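Coatomer subunit delta (Saccharomyces cerevisiae, PDB 5FJZ) forms part of the coatomer (COPI) vesicle coat, probably serving Golgi-to-ER retrieval of dilysine-tagged proteins, and binds Dsl1 through a region that includes part of its mu-homology domain. Local coordinates at residues A[13-18]-A[49-54]; A[242-247]-A[254-259]. One frame throughout, in Å; residues are numbered along the deposited sequence. Where two conformers were deposited one is given.

Contact 1. Residues A[13-18]-A[49-54]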
loop_
_atom_site.group_PDB
_atom_site.type_symbol
_atom_site.label_atom_id
_atom_site.label_comp_id
_atom_site.label_asym_id
_atom_site.label_seq_id
_atom_site.Cartn_x
_atom_site.Cartn_y
_atom_site.Cartn_z
ATOM N N ASN A 13 12.629 30.129 -8.372
ATOM C CA ASN A 13 12.650 31.549 -8.796
ATOM C C ASN A 13 12.098 31.778 -10.213
ATOM O O ASN A 13 12.117 32.903 -10.774
ATOM C CB ASN A 13 14.065 32.083 -8.581
ATOM C CG ASN A 13 14.474 32.102 -7.102
ATOM O OD1 ASN A 13 13.725 32.557 -6.216
ATOM N ND2 ASN A 13 15.645 31.568 -6.817
ATOM N N GLY A 14 11.583 30.693 -10.791
ATOM C CA GLY A 14 11.009 30.671 -12.117
ATOM C C GLY A 14 10.881 29.267 -12.665
ATOM O O GLY A 14 9.767 28.692 -12.803
ATOM N N ILE A 15 12.015 28.700 -13.002
ATOM C CA ILE A 15 12.157 27.290 -13.361
ATOM C C ILE A 15 13.053 26.611 -12.350
ATOM O O ILE A 15 14.179 27.052 -12.111
ATOM C CB ILE A 15 12.764 27.081 -14.766
ATOM C CG1 ILE A 15 11.772 27.616 -15.819
ATOM C CG2 ILE A 15 13.021 25.609 -15.039
ATOM C CD1 ILE A 15 12.247 27.565 -17.233
ATOM N N LEU A 16 12.584 25.472 -11.814
ATOM C CA LEU A 16 13.419 24.634 -10.978
ATOM C C LEU A 16 13.333 23.231 -11.431
ATOM O O LEU A 16 12.217 22.656 -11.484
ATOM C CB LEU A 16 13.016 24.753 -9.486
ATOM C CG LEU A 16 13.804 23.879 -8.511
ATOM C CD1 LEU A 16 15.269 24.347 -8.388
ATOM C CD2 LEU A 16 13.177 23.983 -7.144
ATOM N N ILE A 17 14.504 22.635 -11.742
ATOM C CA ILE A 17 14.575 21.266 -12.193
ATOM C C ILE A 17 15.180 20.406 -11.091
ATOM O O ILE A 17 16.214 20.768 -10.522
ATOM C CB ILE A 17 15.427 21.160 -13.499
ATOM C CG1 ILE A 17 14.734 21.887 -14.667
ATOM C CG2 ILE A 17 15.702 19.711 -13.809
ATOM C CD1 ILE A 17 15.696 22.223 -15.775
ATOM N N SER A 18 14.511 19.292 -10.744
ATOM C CA SER A 18 14.968 18.403 -9.699
ATOM C C SER A 18 15.288 17.061 -10.317
ATOM O O SER A 18 14.450 16.457 -10.983
ATOM C CB SER A 18 13.910 18.260 -8.613
ATOM O OG SER A 18 14.385 17.399 -7.610
ATOM N N HIS A 49 4.621 32.241 -15.586
ATOM C CA HIS A 49 3.946 31.935 -16.823
ATOM C C HIS A 49 4.794 32.244 -18.097
ATOM O O HIS A 49 4.659 31.616 -19.115
ATOM C CB HIS A 49 2.583 32.678 -16.862
ATOM C CG HIS A 49 2.330 33.679 -15.741
ATOM N ND1 HIS A 49 2.274 33.346 -14.390
ATOM C CD2 HIS A 49 2.009 34.993 -15.807
ATOM C CE1 HIS A 49 1.968 34.420 -13.685
ATOM N NE2 HIS A 49 1.802 35.434 -14.521
ATOM N N ASP A 50 5.629 33.272 -18.003
ATOM C CA ASP A 50 6.509 33.651 -19.103
ATOM C C ASP A 50 7.537 32.594 -19.403
ATOM O O ASP A 50 8.136 32.622 -20.445
ATOM C CB ASP A 50 7.223 34.969 -18.766
ATOM C CG ASP A 50 6.278 36.146 -18.748
ATOM O OD1 ASP A 50 5.228 36.074 -19.456
ATOM O OD2 ASP A 50 6.558 37.129 -18.019
ATOM N N LEU A 51 7.723 31.633 -18.492
ATOM C CA LEU A 51 8.703 30.583 -18.682
ATOM C C LEU A 51 8.121 29.193 -19.028
ATOM O O LEU A 51 8.851 28.215 -19.079
ATOM C CB LEU A 51 9.554 30.527 -17.407
ATOM C CG LEU A 51 10.303 31.789 -17.015
ATOM C CD1 LEU A 51 11.072 31.565 -15.709
ATOM C CD2 LEU A 51 11.281 32.251 -18.069
ATOM N N SER A 52 6.797 29.130 -19.260
ATOM C CA SER A 52 6.058 27.921 -19.321
ATOM C C SER A 52 6.110 27.302 -20.702
ATOM O O SER A 52 5.804 26.137 -20.839
ATOM C CB SER A 52 4.582 28.141 -18.906
ATOM O OG SER A 52 3.889 28.932 -19.850
ATOM N N HIS A 53 6.506 28.076 -21.711
ATOM C CA HIS A 53 6.630 27.551 -23.099
ATOM C C HIS A 53 8.077 27.229 -23.381
ATOM O O HIS A 53 8.706 27.843 -24.236
ATOM C CB HIS A 53 6.144 28.618 -24.093
ATOM C CG HIS A 53 4.658 28.756 -24.154
ATOM N ND1 HIS A 53 3.965 29.657 -23.369
ATOM C CD2 HIS A 53 3.732 28.113 -24.903
ATOM C CE1 HIS A 53 2.670 29.557 -23.623
ATOM N NE2 HIS A 53 2.502 28.646 -24.569
ATOM N N SER A 54 8.605 26.300 -22.591
ATOM C CA SER A 54 10.024 26.039 -22.511
ATOM C C SER A 54 10.308 24.597 -22.814
ATOM O O SER A 54 9.416 23.717 -22.794
ATOM C CB SER A 54 10.525 26.450 -21.129
ATOM O OG SER A 54 9.683 25.870 -20.117
#
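G14, just before strand 15-27, and I15, its first residue, meet L51 and S54 of a loop in the mu-homology domain, a largely beta fold of the adaptor medium-subunit family. The loop leads from strand 33-46, the sheet neighbour of 15-27, to strand 54-58 of a smaller three-stranded sheet, and it contains a 3-10 turn at residues 49-51. Both segments belong to the region found experimentally to interact with Dsl1. L51, the last residue of the turn, carries most of the loop's share of the contact. Its CD1 methyl presses on the backbone of G14, 3.7 Å from CA, a close approach that is possible because G14 has no CB on this side. The backbone of G14 also takes an unusual shape (phi 163°) that a glycine adopts easily. Nearer the main chain, CB of L51 lies 4.0 Å from CG1 of I15, the two side chains slanting across each other. A branched aliphatic suits this strand position, since I15 also packs on L44 of the neighbouring strand. S52 turns away from 13-18 and bonds twice to the carbonyl of H49, through its backbone N and, at 2.9 Å from H49 O, through its buried OG; a small polar residue can fold back in this way. S54, where the next strand begins, returns to the contact. I15 holds CG1 anti to its carbonyl carbon (chi1 -66°), and from there the extended chain carries CD1 to within 3.9 Å of L51 O and 4.2 Å of S54 OG. The methyl thus sits beside a short hydrogen bond that satisfies both polar atoms: S54 OG donates to L51 O at 2.7 Å, with a C=O...OG angle of 154°.

Contact 2. Residues A[242-247]-A[254-259]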
loop_
_atom_site.group_PDB
_atom_site.type_symbol
_atom_site.label_atom_id
_atom_site.label_comp_id
_atom_site.label_asym_id
_atom_site.label_seq_id
_atom_site.Cartn_x
_atom_site.Cartn_y
_atom_site.Cartn_z
ATOM N N GLN A 242 21.756 20.765 -19.734
ATOM C CA GLN A 242 22.670 21.636 -20.528
ATOM C C GLN A 242 22.136 23.041 -20.649
ATOM O O GLN A 242 22.832 24.021 -20.452
ATOM C CB GLN A 242 22.651 21.034 -21.893
ATOM C CG GLN A 242 23.335 21.821 -22.934
ATOM C CD GLN A 242 24.264 20.812 -23.549
ATOM O OE1 GLN A 242 24.016 20.299 -24.631
ATOM N NE2 GLN A 242 25.312 20.397 -22.755
ATOM N N SER A 243 20.855 23.144 -20.983
ATOM C CA SER A 243 20.243 24.444 -21.002
ATOM C C SER A 243 18.730 24.269 -20.963
ATOM O O SER A 243 18.166 23.163 -21.155
ATOM C CB SER A 243 20.596 25.226 -22.267
ATOM O OG SER A 243 20.175 24.465 -23.402
ATOM N N VAL A 244 18.094 25.408 -20.756
ATOM C CA VAL A 244 16.671 25.526 -20.943
ATOM C C VAL A 244 16.435 26.691 -21.965
ATOM O O VAL A 244 17.042 27.751 -21.863
ATOM C CB VAL A 244 15.996 25.849 -19.603
ATOM C CG1 VAL A 244 14.481 26.017 -19.828
ATOM C CG2 VAL A 244 16.203 24.745 -18.568
ATOM N N VAL A 245 15.430 26.503 -22.810
ATOM C CA VAL A 245 15.290 27.208 -24.013
ATOM C C VAL A 245 13.784 27.423 -24.270
ATOM O O VAL A 245 12.967 26.606 -23.897
ATOM C CB VAL A 245 16.014 26.244 -25.008
ATOM C CG1 VAL A 245 15.154 25.724 -26.134
ATOM C CG2 VAL A 245 17.418 26.703 -25.321
ATOM N N MET A 246 13.455 28.493 -24.974
ATOM C CA MET A 246 12.110 28.719 -25.489
ATOM C C MET A 246 11.774 27.627 -26.453
ATOM O O MET A 246 12.622 27.255 -27.272
ATOM C CB MET A 246 12.030 30.095 -26.184
ATOM C CG MET A 246 11.998 31.268 -25.229
ATOM S SD MET A 246 10.404 31.309 -24.377
ATOM C CE MET A 246 9.311 31.916 -25.692
ATOM N N ALA A 247 10.548 27.108 -26.360
ATOM C CA ALA A 247 10.138 25.987 -27.162
ATOM C C ALA A 247 10.144 26.364 -28.632
ATOM O O ALA A 247 10.396 25.522 -29.480
ATOM C CB ALA A 247 8.761 25.472 -26.775
ATOM N N LEU A 254 16.736 30.394 -21.210
ATOM C CA LEU A 254 15.942 30.916 -20.114
ATOM C C LEU A 254 16.695 30.701 -18.790
ATOM O O LEU A 254 17.438 29.760 -18.684
ATOM C CB LEU A 254 14.610 30.161 -20.096
ATOM C CG LEU A 254 13.385 30.677 -20.866
ATOM C CD1 LEU A 254 13.586 32.011 -21.573
ATOM C CD2 LEU A 254 12.825 29.620 -21.792
ATOM N N PRO A 255 16.386 31.490 -17.765
ATOM C CA PRO A 255 17.029 31.302 -16.477
ATOM C C PRO A 255 16.406 30.068 -15.762
ATOM O O PRO A 255 15.216 29.787 -15.917
ATOM C CB PRO A 255 16.612 32.513 -15.687
ATOM C CG PRO A 255 15.272 32.940 -16.303
ATOM C CD PRO A 255 15.527 32.700 -17.768
ATOM N N TYR A 256 17.208 29.374 -14.990
ATOM C CA TYR A 256 16.705 28.164 -14.290
ATOM C C TYR A 256 17.717 27.745 -13.219
ATOM O O TYR A 256 18.833 28.252 -13.174
ATOM C CB TYR A 256 16.452 27.040 -15.243
ATOM C CG TYR A 256 17.713 26.500 -15.887
ATOM C CD1 TYR A 256 18.250 27.117 -17.024
ATOM C CD2 TYR A 256 18.343 25.359 -15.396
ATOM C CE1 TYR A 256 19.398 26.642 -17.632
ATOM C CE2 TYR A 256 19.497 24.883 -15.980
ATOM C CZ TYR A 256 20.001 25.506 -17.108
ATOM O OH TYR A 256 21.119 25.039 -17.675
ATOM N N ASP A 257 17.287 26.856 -12.325
ATOM C CA ASP A 257 18.155 26.242 -11.340
ATOM C C ASP A 257 17.900 24.748 -11.325
ATOM O O ASP A 257 16.841 24.277 -11.817
ATOM C CB ASP A 257 17.775 26.808 -9.987
ATOM C CG ASP A 257 18.822 27.714 -9.376
ATOM O OD1 ASP A 257 19.176 28.693 -10.041
ATOM O OD2 ASP A 257 19.271 27.488 -8.221
ATOM N N VAL A 258 18.825 23.997 -10.738
ATOM C CA VAL A 258 18.785 22.545 -10.707
ATOM C C VAL A 258 19.167 22.114 -9.291
ATOM O O VAL A 258 20.137 22.660 -8.720
ATOM C CB VAL A 258 19.776 21.961 -11.683
ATOM C CG1 VAL A 258 19.845 20.426 -11.611
ATOM C CG2 VAL A 258 19.448 22.381 -13.134
ATOM N N ILE A 259 18.382 21.180 -8.757
ATOM C CA ILE A 259 18.710 20.429 -7.576
ATOM C C ILE A 259 18.925 18.975 -7.947
ATOM O O ILE A 259 18.056 18.387 -8.625
ATOM C CB ILE A 259 17.602 20.548 -6.560
ATOM C CG1 ILE A 259 17.510 21.966 -6.068
ATOM C CG2 ILE A 259 17.800 19.530 -5.392
ATOM C CD1 ILE A 259 16.298 22.265 -5.244
#
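V244 sets its CG2 methyl over one face of the Y256 ring, a CH-pi contact in which CG2 lies 3.6 Å from the ring centroid and 17° off the ring normal. Y256 presents this face because its CG is held between the backbone N and the carbonyl carbon (chi1 67°), standing the ring up beside strand 241-246. With an alanine in place of Y256, the V244 methyl would probably lose its aromatic cover, a gap would open beside it, and K231 would be left without its cation-pi partner. Further along the strand, L254 crosses M246 at about a right angle: CD2 of L254 is 3.9 Å from CG of M246, and also reaches the V245-M246 peptide, 3.4 Å from M246 N. The flexible thioether suits this less buried margin. Among the polar atoms, the backbone N of L254 donates to V244 O at 2.7 Å, nearly straight (158° at the hydrogen) though tilted out of the carbonyl plane. At the phenol end, Y256 OH comes 3.5 Å from CA of S243. There Q242 and S243 both face K57, a classic beta bulge in an outer strand of the three-stranded antiparallel sheet of this mu-homology domain.

Contact 1 is the more buried; contact 2 is only partly so. Both bring the small sheet of strands 54-58 and 241-246 against the large one, where strands 15-27 and 257-269 run side by side, probably joined by hydrogen bonds from I17 N to D257 O and from I259 N to I17 O. They share a boundary: I15 of contact 1 packs against Y256 of contact 2, and CB of S54 lies against V245 O. Their chemistry differs. No hydrogen bond crosses between 13-18 and 49-54, whose contact is aliphatic packing against side chain and backbone, whereas 242-247 and 254-259 add an aromatic face and a backbone hydrogen bond.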